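Long-range contact in AgaA (Rhizobium radiobacter, PDB 6HLX), which binds the opine agropinic acid in the periplasm as the solute-binding component of an ABC transporter that imports it: residues Gly238-Phe252 against Gly370-Glu382. Sequence-based numbering, arbitrary orientation.
Sequences GPFMGLQFNTKFEPF and GDYDFTVMGSLGE. With G9Z (agropinic acid), chain E; EDO (1,2-ethanediol), chain B.
Phe240-Phe245 and Phe374-Ser379 pair as antiparallel neighbours at the centre of the six-stranded mixed sheet of one lobe of this periplasmic binding protein, lining the agropinic acid pocket. Six backbone hydrogen bonds join the strands, and Asn246 N to Asp373 O extends the pairing beyond them. On the face bearing Gln244, the side chains of Gln244 and Met377 cross at about a right angle, with OE1 of Gln244 3.2 Å from CB of Met377. Met377, with CG trans to its own backbone N (chi1 169°) and a bend at chi3, brings CE to 3.8 Å from CE1 of Phe240, its sulfur at that ring's edge. On the other face Phe252 sets CZ over the centre of the Phe374 ring, the planes 53° apart, in an aromatic cluster completed by Phe245. Just past the end of strand 240-245, Asn246 ND2 donates to Tyr372 O (3.1 Å), while its OD1 takes Lys248 N in an Asx turn. The ligand hydroxyls OAS and OAP donate to Gln244 OE1 (2.6 Å) and Gly378 O (2.7 Å). Two bonds from Gln244 NE2, to the carbonyls of Thr402 and Asn404, fix which end of the amide faces the ligand, consistent with an acceptor for its hydroxyl.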
ATOM      1  N   GLY A 238      -9.547  -1.200  -7.008  1.00 26.46           N
ATOM      2  CA  GLY A 238      -9.182  -0.425  -5.823  1.00 23.49           C
ATOM      3  C   GLY A 238      -8.172   0.695  -5.971  1.00 23.76           C
ATOM      4  O   GLY A 238      -8.413   1.781  -5.428  1.00 22.82           O
ATOM      5  N   PRO A 239      -7.022   0.476  -6.644  1.00 18.77           N
ATOM      6  CA  PRO A 239      -6.003   1.540  -6.677  1.00 18.16           C
ATOM      7  C   PRO A 239      -6.292   2.660  -7.647  1.00 20.88           C
ATOM      8  O   PRO A 239      -7.104   2.525  -8.562  1.00 20.12           O
ATOM      9  CB  PRO A 239      -4.698   0.805  -7.062  1.00 19.26           C
ATOM     10  CG  PRO A 239      -5.032  -0.713  -7.000  1.00 22.53           C
ATOM     11  CD  PRO A 239      -6.518  -0.754  -7.303  1.00 19.83           C
ATOM     12  N   PHE A 240      -5.586   3.768  -7.444  1.00 19.01           N
ATOM     13  CA  PHE A 240      -5.673   4.922  -8.336  1.00 17.88           C
ATOM     14  C   PHE A 240      -4.257   5.239  -8.867  1.00 22.25           C
ATOM     15  O   PHE A 240      -3.245   4.831  -8.263  1.00 22.23           O
ATOM     16  CB  PHE A 240      -6.272   6.155  -7.611  1.00 19.30           C
ATOM     17  CG  PHE A 240      -5.697   6.417  -6.232  1.00 19.87           C
ATOM     18  CD1 PHE A 240      -4.423   6.967  -6.079  1.00 20.13           C
ATOM     19  CD2 PHE A 240      -6.432   6.128  -5.089  1.00 20.98           C
ATOM     20  CE1 PHE A 240      -3.881   7.181  -4.800  1.00 21.56           C
ATOM     21  CE2 PHE A 240      -5.897   6.366  -3.810  1.00 21.77           C
ATOM     22  CZ  PHE A 240      -4.621   6.880  -3.673  1.00 19.79           C
ATOM     23  N   MET A 241      -4.203   5.976  -9.974  1.00 20.07           N
ATOM     24  CA  MET A 241      -2.973   6.510 -10.575  1.00 18.42           C
ATOM     25  C   MET A 241      -3.016   8.019 -10.414  1.00 21.67           C
ATOM     26  O   MET A 241      -4.052   8.640 -10.653  1.00 22.03           O
ATOM     27  CB  MET A 241      -2.844   6.176 -12.080  1.00 20.02           C
ATOM     28  CG  MET A 241      -2.724   4.679 -12.372  1.00 22.53           C
ATOM     29  SD  MET A 241      -1.314   3.888 -11.586  1.00 23.45           S
ATOM     30  CE  MET A 241       0.022   4.679 -12.434  1.00 22.23           C
ATOM     31  N   GLY A 242      -1.882   8.616 -10.085  1.00 20.68           N
ATOM     32  CA  GLY A 242      -1.807  10.067  -9.918  1.00 20.44           C
ATOM     33  C   GLY A 242      -0.376  10.528  -9.776  1.00 21.88           C
ATOM     34  O   GLY A 242       0.536   9.885 -10.305  1.00 20.18           O
ATOM     35  N   LEU A 243      -0.171  11.659  -9.082  1.00 18.97           N
ATOM     36  CA  LEU A 243       1.175  12.188  -8.884  1.00 19.14           C
ATOM     37  C   LEU A 243       1.367  12.654  -7.456  1.00 22.28           C
ATOM     38  O   LEU A 243       0.463  13.267  -6.880  1.00 21.89           O
ATOM     39  CB  LEU A 243       1.404  13.407  -9.815  1.00 19.74           C
ATOM     40  CG  LEU A 243       1.508  13.134 -11.325  1.00 22.87           C
ATOM     41  CD1 LEU A 243       1.362  14.428 -12.109  1.00 23.46           C
ATOM     42  CD2 LEU A 243       2.875  12.476 -11.679  1.00 23.34           C
ATOM     43  N   GLN A 244       2.576  12.435  -6.942  1.00 18.66           N
ATOM     44  CA  GLN A 244       3.080  12.962  -5.672  1.00 18.48           C
ATOM     45  C   GLN A 244       4.136  13.975  -6.080  1.00 21.53           C
ATOM     46  O   GLN A 244       4.925  13.705  -6.997  1.00 20.85           O
ATOM     47  CB  GLN A 244       3.732  11.856  -4.820  1.00 18.83           C
ATOM     48  CG  GLN A 244       2.709  10.920  -4.220  1.00 18.01           C
ATOM     49  CD  GLN A 244       3.315   9.609  -3.832  1.00 22.22           C
ATOM     50  OE1 GLN A 244       3.110   8.613  -4.526  1.00 22.28           O
ATOM     51  NE2 GLN A 244       4.101   9.578  -2.745  1.00 19.86           N
ATOM     52  N   PHE A 245       4.145  15.129  -5.420  1.00 17.82           N
ATOM     53  CA  PHE A 245       5.074  16.225  -5.731  1.00 18.17           C
ATOM     54  C   PHE A 245       6.021  16.505  -4.573  1.00 22.35           C
ATOM     55  O   PHE A 245       5.565  16.632  -3.424  1.00 21.84           O
ATOM     56  CB  PHE A 245       4.272  17.525  -5.998  1.00 20.62           C
ATOM     57  CG  PHE A 245       3.270  17.442  -7.129  1.00 21.61           C
ATOM     58  CD1 PHE A 245       1.966  17.035  -6.894  1.00 22.47           C
ATOM     59  CD2 PHE A 245       3.631  17.777  -8.426  1.00 22.68           C
ATOM     60  CE1 PHE A 245       1.034  16.976  -7.939  1.00 22.53           C
ATOM     61  CE2 PHE A 245       2.704  17.702  -9.468  1.00 24.65           C
ATOM     62  CZ  PHE A 245       1.422  17.263  -9.223  1.00 22.56           C
ATOM     63  N   ASN A 246       7.312  16.709  -4.870  1.00 20.44           N
ATOM     64  CA  ASN A 246       8.228  17.145  -3.827  1.00 20.96           C
ATOM     65  C   ASN A 246       8.055  18.666  -3.762  1.00 22.88           C
ATOM     66  O   ASN A 246       8.468  19.389  -4.692  1.00 22.06           O
ATOM     67  CB  ASN A 246       9.668  16.787  -4.161  1.00 21.66           C
ATOM     68  CG  ASN A 246      10.626  17.125  -3.064  1.00 28.08           C
ATOM     69  OD1 ASN A 246      10.401  18.051  -2.280  1.00 25.89           O
ATOM     70  ND2 ASN A 246      11.720  16.367  -2.972  1.00 25.26           N
ATOM     71  N   THR A 247       7.453  19.151  -2.666  1.00 21.29           N
ATOM     72  CA  THR A 247       7.152  20.581  -2.528  1.00 22.49           C
ATOM     73  C   THR A 247       8.397  21.464  -2.287  1.00 26.82           C
ATOM     74  O   THR A 247       8.262  22.706  -2.279  1.00 27.02           O
ATOM     75  CB  THR A 247       6.056  20.834  -1.498  1.00 27.13           C
ATOM     76  OG1 THR A 247       6.565  20.568  -0.199  1.00 27.79           O
ATOM     77  CG2 THR A 247       4.762  20.062  -1.788  1.00 23.43           C
ATOM     78  N   LYS A 248       9.600  20.860  -2.169  1.00 24.73           N
ATOM     79  CA  LYS A 248      10.864  21.634  -2.106  1.00 26.58           C
ATOM     80  C   LYS A 248      11.317  22.025  -3.521  1.00 31.08           C
ATOM     81  O   LYS A 248      12.162  22.917  -3.675  1.00 31.48           O
ATOM     82  CB  LYS A 248      11.969  20.911  -1.324  1.00 29.32           C
ATOM     83  CG  LYS A 248      11.760  21.020   0.176  1.00 40.25           C
ATOM     84  CD  LYS A 248      12.941  20.513   0.984  1.00 46.26           C
ATOM     85  CE  LYS A 248      12.825  20.960   2.425  1.00 56.09           C
ATOM     86  NZ  LYS A 248      13.900  20.382   3.275  1.00 67.30           N
ATOM     87  N   PHE A 249      10.709  21.405  -4.562  1.00 26.73           N
ATOM     88  CA  PHE A 249      10.967  21.792  -5.955  1.00 26.49           C
ATOM     89  C   PHE A 249      10.064  23.006  -6.128  1.00 29.34           C
ATOM     90  O   PHE A 249       8.834  22.874  -6.099  1.00 28.09           O
ATOM     91  CB  PHE A 249      10.636  20.653  -6.943  1.00 27.15           C
ATOM     92  CG  PHE A 249      10.917  20.996  -8.391  1.00 28.60           C
ATOM     93  CD1 PHE A 249      12.223  21.082  -8.865  1.00 32.52           C
ATOM     94  CD2 PHE A 249       9.876  21.215  -9.284  1.00 30.57           C
ATOM     95  CE1 PHE A 249      12.478  21.395 -10.208  1.00 34.09           C
ATOM     96  CE2 PHE A 249      10.129  21.526 -10.625  1.00 33.62           C
ATOM     97  CZ  PHE A 249      11.427  21.617 -11.078  1.00 32.49           C
ATOM     98  N   GLU A 250      10.671  24.206  -6.201  1.00 26.91           N
ATOM     99  CA  GLU A 250       9.958  25.486  -6.176  1.00 26.65           C
ATOM    100  C   GLU A 250       8.619  25.518  -6.984  1.00 30.27           C
ATOM    101  O   GLU A 250       7.610  25.825  -6.349  1.00 30.14           O
ATOM    102  CB  GLU A 250      10.870  26.659  -6.549  1.00 28.45           C
ATOM    103  CG  GLU A 250      10.216  28.002  -6.255  1.00 40.45           C
ATOM    104  CD  GLU A 250      11.130  29.184  -5.992  1.00 74.32           C
ATOM    105  OE1 GLU A 250      12.365  29.052  -6.161  1.00 78.51           O
ATOM    106  OE2 GLU A 250      10.602  30.253  -5.609  1.00 75.24           O
ATOM    107  N   PRO A 251       8.529  25.180  -8.294  1.00 27.11           N
ATOM    108  CA  PRO A 251       7.208  25.212  -8.966  1.00 26.61           C
ATOM    109  C   PRO A 251       6.126  24.368  -8.261  1.00 28.12           C
ATOM    110  O   PRO A 251       4.966  24.776  -8.190  1.00 28.46           O
ATOM    111  CB  PRO A 251       7.521  24.650 -10.366  1.00 28.24           C
ATOM    112  CG  PRO A 251       8.947  25.014 -10.592  1.00 32.63           C
ATOM    113  CD  PRO A 251       9.598  24.827  -9.257  1.00 29.09           C
ATOM    114  N   PHE A 252       6.524  23.229  -7.673  1.00 22.81           N
ATOM    115  CA  PHE A 252       5.590  22.310  -6.997  1.00 21.48           C
ATOM    116  C   PHE A 252       5.183  22.741  -5.591  1.00 26.58           C
ATOM    117  O   PHE A 252       4.438  22.024  -4.936  1.00 27.30           O
ATOM    118  CB  PHE A 252       6.162  20.883  -6.990  1.00 22.75           C
ATOM    119  CG  PHE A 252       6.290  20.273  -8.360  1.00 22.44           C
ATOM    120  CD1 PHE A 252       5.517  20.732  -9.425  1.00 25.56           C
ATOM    121  CD2 PHE A 252       7.122  19.182  -8.573  1.00 21.99           C
ATOM    122  CE1 PHE A 252       5.646  20.170 -10.696  1.00 25.33           C
ATOM    123  CE2 PHE A 252       7.223  18.599  -9.833  1.00 25.27           C
ATOM    124  CZ  PHE A 252       6.476  19.085 -10.881  1.00 23.99           C
ATOM    125  N   GLY A 370      12.675  11.052  -0.729  1.00 28.80           N
ATOM    126  CA  GLY A 370      12.199  12.246  -1.434  1.00 28.14           C
ATOM    127  C   GLY A 370      13.174  12.701  -2.506  1.00 30.88           C
ATOM    128  O   GLY A 370      13.189  13.874  -2.882  1.00 30.01           O
ATOM    129  N   ASP A 371      13.999  11.763  -3.025  1.00 26.72           N
ATOM    130  CA  ASP A 371      14.994  12.061  -4.053  1.00 26.75           C
ATOM    131  C   ASP A 371      14.342  12.129  -5.445  1.00 28.31           C
ATOM    132  O   ASP A 371      14.636  11.320  -6.330  1.00 27.58           O
ATOM    133  CB  ASP A 371      16.150  11.049  -4.004  1.00 28.56           C
ATOM    134  CG  ASP A 371      17.305  11.385  -4.928  1.00 34.91           C
ATOM    135  OD1 ASP A 371      17.358  12.546  -5.429  1.00 34.23           O
ATOM    136  OD2 ASP A 371      18.143  10.490  -5.170  1.00 38.78           O
ATOM    137  N   TYR A 372      13.452  13.110  -5.629  1.00 23.76           N
ATOM    138  CA  TYR A 372      12.728  13.301  -6.881  1.00 22.80           C
ATOM    139  C   TYR A 372      12.070  14.675  -6.886  1.00 25.26           C
ATOM    140  O   TYR A 372      11.950  15.275  -5.819  1.00 25.05           O
ATOM    141  CB  TYR A 372      11.659  12.190  -7.050  1.00 23.57           C
ATOM    142  CG  TYR A 372      10.552  12.144  -6.009  1.00 23.02           C
ATOM    143  CD1 TYR A 372       9.392  12.902  -6.162  1.00 24.24           C
ATOM    144  CD2 TYR A 372      10.604  11.247  -4.939  1.00 23.08           C
ATOM    145  CE1 TYR A 372       8.329  12.797  -5.266  1.00 23.29           C
ATOM    146  CE2 TYR A 372       9.561  11.166  -4.008  1.00 22.67           C
ATOM    147  CZ  TYR A 372       8.419  11.935  -4.184  1.00 24.36           C
ATOM    148  OH  TYR A 372       7.343  11.809  -3.331  1.00 21.91           O
ATOM    149  N   ASP A 373      11.610  15.145  -8.073  1.00 22.62           N
ATOM    150  CA  ASP A 373      10.868  16.414  -8.253  1.00 21.74           C
ATOM    151  C   ASP A 373       9.368  16.044  -8.132  1.00 23.74           C
ATOM    152  O   ASP A 373       8.637  16.634  -7.341  1.00 23.39           O
ATOM    153  CB  ASP A 373      11.161  17.013  -9.639  1.00 22.54           C
ATOM    154  CG  ASP A 373      12.613  17.421  -9.870  1.00 29.73           C
ATOM    155  OD1 ASP A 373      13.333  17.635  -8.878  1.00 28.85           O
ATOM    156  OD2 ASP A 373      13.028  17.503 -11.051  1.00 30.57           O
ATOM    157  N   PHE A 374       8.938  15.031  -8.898  1.00 20.65           N
ATOM    158  CA  PHE A 374       7.600  14.433  -8.787  1.00 19.48           C
ATOM    159  C   PHE A 374       7.641  13.003  -9.231  1.00 22.02           C
ATOM    160  O   PHE A 374       8.606  12.592  -9.875  1.00 22.44           O
ATOM    161  CB  PHE A 374       6.464  15.245  -9.446  1.00 20.95           C
ATOM    162  CG  PHE A 374       6.355  15.390 -10.948  1.00 22.26           C
ATOM    163  CD1 PHE A 374       7.500  15.524 -11.742  1.00 23.85           C
ATOM    164  CD2 PHE A 374       5.108  15.569 -11.554  1.00 23.03           C
ATOM    165  CE1 PHE A 374       7.392  15.780 -13.115  1.00 23.58           C
ATOM    166  CE2 PHE A 374       5.002  15.825 -12.928  1.00 24.09           C
ATOM    167  CZ  PHE A 374       6.147  15.928 -13.697  1.00 22.86           C
ATOM    168  N   THR A 375       6.665  12.199  -8.781  1.00 19.24           N
ATOM    169  CA  THR A 375       6.675  10.757  -9.087  1.00 18.75           C
ATOM    170  C   THR A 375       5.300  10.253  -9.420  1.00 22.04           C
ATOM    171  O   THR A 375       4.313  10.775  -8.891  1.00 20.42           O
ATOM    172  CB  THR A 375       7.325   9.933  -7.940  1.00 21.64           C
ATOM    173  OG1 THR A 375       7.449   8.549  -8.325  1.00 21.87           O
ATOM    174  CG2 THR A 375       6.525   9.985  -6.605  1.00 21.78           C
ATOM    175  N   VAL A 376       5.241   9.294 -10.358  1.00 20.12           N
ATOM    176  CA  VAL A 376       3.990   8.606 -10.688  1.00 19.16           C
ATOM    177  C   VAL A 376       3.568   7.848  -9.407  1.00 21.35           C
ATOM    178  O   VAL A 376       4.363   7.116  -8.798  1.00 21.09           O
ATOM    179  CB  VAL A 376       4.163   7.650 -11.890  1.00 22.30           C
ATOM    180  CG1 VAL A 376       2.947   6.739 -12.063  1.00 22.02           C
ATOM    181  CG2 VAL A 376       4.425   8.456 -13.169  1.00 21.81           C
ATOM    182  N   MET A 377       2.303   8.020  -9.021  1.00 19.27           N
ATOM    183  CA  MET A 377       1.749   7.399  -7.820  1.00 17.79           C
ATOM    184  C   MET A 377       0.748   6.346  -8.280  1.00 21.61           C
ATOM    185  O   MET A 377      -0.216   6.687  -8.951  1.00 21.76           O
ATOM    186  CB  MET A 377       1.018   8.504  -6.985  1.00 19.20           C
ATOM    187  CG  MET A 377       0.166   7.961  -5.823  1.00 21.88           C
ATOM    188  SD  MET A 377      -0.593   9.279  -4.835  1.00 23.57           S
ATOM    189  CE  MET A 377      -1.781  10.027  -6.057  1.00 21.51           C
ATOM    190  N   GLY A 378       1.002   5.092  -7.928  1.00 19.77           N
ATOM    191  CA  GLY A 378       0.113   3.954  -8.159  1.00 19.71           C
ATOM    192  C   GLY A 378      -0.165   3.427  -6.771  1.00 22.08           C
ATOM    193  O   GLY A 378       0.715   2.817  -6.166  1.00 19.50           O
ATOM    194  N   SER A 379      -1.315   3.783  -6.172  1.00 18.14           N
ATOM    195  CA  SER A 379      -1.484   3.466  -4.752  1.00 18.24           C
ATOM    196  C   SER A 379      -2.923   3.408  -4.311  1.00 19.85           C
ATOM    197  O   SER A 379      -3.821   3.337  -5.151  1.00 18.72           O
ATOM    198  CB  SER A 379      -0.687   4.447  -3.885  1.00 19.02           C
ATOM    199  OG  SER A 379      -0.409   3.870  -2.611  1.00 19.87           O
ATOM    200  N   LEU A 380      -3.141   3.353  -2.993  1.00 16.95           N
ATOM    201  CA  LEU A 380      -4.506   3.230  -2.442  1.00 16.56           C
ATOM    202  C   LEU A 380      -4.457   3.624  -0.986  1.00 19.12           C
ATOM    203  O   LEU A 380      -3.357   3.843  -0.447  1.00 19.33           O
ATOM    204  CB  LEU A 380      -5.009   1.774  -2.600  1.00 16.99           C
ATOM    205  CG  LEU A 380      -3.993   0.629  -2.489  1.00 20.39           C
ATOM    206  CD1 LEU A 380      -3.398   0.505  -1.071  1.00 20.79           C
ATOM    207  CD2 LEU A 380      -4.647  -0.703  -2.882  1.00 21.71           C
ATOM    208  N   GLY A 381      -5.620   3.777  -0.369  1.00 18.63           N
ATOM    209  CA  GLY A 381      -5.654   4.070   1.059  1.00 18.73           C
ATOM    210  C   GLY A 381      -5.127   2.841   1.785  1.00 22.79           C
ATOM    211  O   GLY A 381      -5.470   1.701   1.444  1.00 22.50           O
ATOM    212  N   GLU A 382      -4.226   3.058   2.734  1.00 19.83           N
ATOM    213  CA  GLU A 382      -3.557   1.924   3.423  1.00 18.83           C
ATOM    214  C   GLU A 382      -4.421   1.245   4.479  1.00 22.53           C
ATOM    215  O   GLU A 382      -4.083   0.166   4.957  1.00 22.75           O
ATOM    216  CB  GLU A 382      -2.221   2.377   4.009  1.00 20.15           C
ATOM    217  CG  GLU A 382      -1.231   2.866   2.947  1.00 21.83           C
ATOM    218  CD  GLU A 382      -0.604   1.797   2.056  1.00 26.70           C
ATOM    219  OE1 GLU A 382      -0.879   0.580   2.225  1.00 22.46           O
ATOM    220  OE2 GLU A 382       0.162   2.205   1.156  1.00 21.70           O
TER
HETATM  221  OAM G9Z E 604       4.623  -2.086  -5.212  1.00 19.83           O
HETATM  222  CAB G9Z E 604       4.266  -1.537  -6.264  1.00 20.73           C
HETATM  223  CAC G9Z E 604       4.771  -1.907  -7.527  1.00 21.35           C
HETATM  224  CB  G9Z E 604       4.052  -0.990  -8.564  1.00 20.86           C
HETATM  225  CA  G9Z E 604       3.270   0.012  -7.731  1.00 19.50           C
HETATM  226  C   G9Z E 604       1.902   0.073  -8.147  1.00 21.29           C
HETATM  227  O   G9Z E 604       1.087  -0.768  -7.678  1.00 20.70           O
HETATM  228  N   G9Z E 604       3.468  -0.455  -6.320  1.00 18.24           N
HETATM  229  CAG G9Z E 604       2.763   0.144  -5.121  1.00 18.29           C
HETATM  230  CAH G9Z E 604       3.462   1.431  -4.682  1.00 20.27           C
HETATM  231  OAP G9Z E 604       3.328   2.361  -5.756  1.00 20.84           O
HETATM  232  CAI G9Z E 604       2.860   2.025  -3.405  1.00 20.24           C
HETATM  233  OAQ G9Z E 604       2.611   0.954  -2.458  1.00 19.16           O
HETATM  234  CAJ G9Z E 604       3.842   3.032  -2.716  1.00 19.85           C
HETATM  235  OAR G9Z E 604       3.233   3.555  -1.521  1.00 20.34           O
HETATM  236  CAK G9Z E 604       4.375   4.187  -3.598  1.00 19.14           C
HETATM  237  OAT G9Z E 604       5.466   4.843  -2.923  1.00 20.09           O
HETATM  238  CAL G9Z E 604       3.276   5.181  -4.003  1.00 19.08           C
HETATM  239  OAS G9Z E 604       3.808   6.153  -4.930  1.00 20.39           O
HETATM  240  OXT G9Z E 604       1.583   0.949  -8.996  1.00 20.87           O
HETATM  241  C1  EDO B 628      14.374  19.478  -4.393  1.00 62.16           C
HETATM  242  O1  EDO B 628      14.682  20.554  -5.258  1.00 64.18           O
HETATM  243  C2  EDO B 628      13.214  18.658  -5.006  1.00 60.69           C
HETATM  244  O2  EDO B 628      13.629  18.024  -6.205  1.00 57.50           O